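Local coordinates for protein 2-Keto-3-deoxy-(6-phospho-)gluconate aldolase (Thermoproteus tenax, PDB 2R91) that is an aldolase of the dihydrodipicolinate synthetase family, built as a TIM barrel, at residues 1-5 with 205-209. Residue numbers count along the deposited sequence, not the author numbering.
Sequences MEIVA and LAGIR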
loop_
_atom_site.group_PDB
_atom_site.type_symbol
_atom_site.label_atom_id
_atom_site.label_comp_id
_atom_site.label_asym_id
_atom_site.label_seq_id
_atom_site.Cartn_x
_atom_site.Cartn_y
_atom_site.Cartn_z
ATOM N N MET A 1 27.285 -19.723 -8.574
ATOM C CA MET A 1 26.352 -18.553 -8.399
ATOM C C MET A 1 27.168 -17.276 -8.246
ATOM O O MET A 1 28.230 -17.272 -7.616
ATOM C CB MET A 1 25.420 -18.769 -7.189
ATOM C CG MET A 1 24.479 -19.980 -7.365
ATOM S SD MET A 1 23.484 -20.291 -5.882
ATOM C CE MET A 1 24.736 -20.860 -4.749
ATOM N N GLU A 2 26.674 -16.202 -8.862
ATOM C CA GLU A 2 27.427 -14.964 -9.027
ATOM C C GLU A 2 27.145 -13.906 -7.976
ATOM O O GLU A 2 26.027 -13.767 -7.513
ATOM C CB GLU A 2 27.150 -14.378 -10.422
ATOM C CG GLU A 2 27.765 -15.268 -11.528
ATOM C CD GLU A 2 27.169 -15.010 -12.903
ATOM O OE1 GLU A 2 26.155 -14.295 -13.004
ATOM O OE2 GLU A 2 27.729 -15.511 -13.891
ATOM N N ILE A 3 28.183 -13.172 -7.626
ATOM C CA ILE A 3 28.052 -11.954 -6.867
ATOM C C ILE A 3 28.146 -10.814 -7.888
ATOM O O ILE A 3 29.187 -10.637 -8.557
ATOM C CB ILE A 3 29.150 -11.851 -5.818
ATOM C CG1 ILE A 3 28.940 -12.972 -4.774
ATOM C CG2 ILE A 3 29.107 -10.442 -5.143
ATOM C CD1 ILE A 3 30.074 -13.192 -3.752
ATOM N N VAL A 4 27.051 -10.080 -8.035
ATOM C CA VAL A 4 27.026 -8.964 -8.988
ATOM C C VAL A 4 26.982 -7.678 -8.181
ATOM O O VAL A 4 26.140 -7.517 -7.293
ATOM C CB VAL A 4 25.782 -9.040 -9.905
ATOM C CG1 VAL A 4 25.778 -7.882 -10.953
ATOM C CG2 VAL A 4 25.633 -10.398 -10.575
ATOM N N ALA A 5 27.897 -6.759 -8.443
ATOM C CA ALA A 5 27.883 -5.500 -7.721
ATOM C C ALA A 5 27.143 -4.404 -8.502
ATOM O O ALA A 5 27.569 -4.046 -9.594
ATOM C CB ALA A 5 29.291 -5.060 -7.427
ATOM N N LEU A 205 29.937 -11.144 1.389
ATOM C CA LEU A 205 29.016 -11.843 0.498
ATOM C C LEU A 205 29.648 -13.150 0.030
ATOM O O LEU A 205 28.972 -14.156 -0.104
ATOM C CB LEU A 205 28.642 -10.971 -0.727
ATOM C CG LEU A 205 28.010 -9.596 -0.461
ATOM C CD1 LEU A 205 27.384 -9.075 -1.781
ATOM C CD2 LEU A 205 26.946 -9.658 0.653
ATOM N N ALA A 206 30.945 -13.107 -0.263
ATOM C CA ALA A 206 31.681 -14.311 -0.690
ATOM C C ALA A 206 31.709 -15.313 0.466
ATOM O O ALA A 206 31.562 -16.502 0.247
ATOM C CB ALA A 206 33.118 -13.941 -1.132
ATOM N N GLY A 207 31.893 -14.821 1.683
ATOM C CA GLY A 207 31.813 -15.686 2.879
ATOM C C GLY A 207 30.453 -16.360 3.002
ATOM O O GLY A 207 30.367 -17.562 3.280
ATOM N N ILE A 208 29.380 -15.610 2.761
ATOM C CA ILE A 208 28.042 -16.227 2.772
ATOM C C ILE A 208 27.913 -17.298 1.706
ATOM O O ILE A 208 27.414 -18.396 1.969
ATOM C CB ILE A 208 26.926 -15.170 2.593
ATOM C CG1 ILE A 208 26.936 -14.201 3.783
ATOM C CG2 ILE A 208 25.554 -15.863 2.405
ATOM C CD1 ILE A 208 25.868 -13.078 3.690
ATOM N N ARG A 209 28.326 -16.979 0.478
ATOM C CA ARG A 209 28.237 -17.944 -0.627
ATOM C C ARG A 209 29.036 -19.234 -0.320
ATOM O O ARG A 209 28.555 -20.353 -0.564
ATOM C CB ARG A 209 28.788 -17.314 -1.934
ATOM C CG ARG A 209 28.523 -18.189 -3.160
ATOM C CD ARG A 209 28.995 -17.523 -4.486
ATOM N NE ARG A 209 30.426 -17.215 -4.423
ATOM C CZ ARG A 209 31.082 -16.475 -5.317
ATOM N NH1 ARG A 209 30.428 -15.938 -6.345
ATOM N NH2 ARG A 209 32.376 -16.230 -5.138
#
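Ile3 lays its side chain over Leu205 and Ala206. Its CD1 lies 3.6 Å from Ala206 N and 3.8 Å from Leu205 C, so its closest approaches to these two residues are to backbone atoms. The same CD1 is 4.0 Å from Leu205 CB and 4.1 Å from Ala206 CB. One turn on, Arg209 packs against the same side chain: Ile3 CG1 sits over one face of the guanidinium, 3.7 Å from Arg209 NH1. The arginine reaches across to the strand, and Arg209 NH1 donates a hydrogen bond to Met1 O at 2.9 Å, near the guanidinium plane. Arg209 NH1 also forms a salt bridge with Asp34, which accepts a hydrogen bond from Ile3 N. Asp34 thus ties the arginine to the strand a second time. Phe186 of helix 182-187 touches Met1, Ile3 and Arg209. The axes of strand 2-5 and helix 205-209 run nearly antiparallel, at 160° and 9.7 Å apart. Strand 2-6 is the first barrel strand and pairs with strands 35-38 and 192-193. Helix 202-213 follows the eighth strand, so the contact packs the helix after the last strand against the first strand, where the (beta/alpha)8 TIM barrel closes.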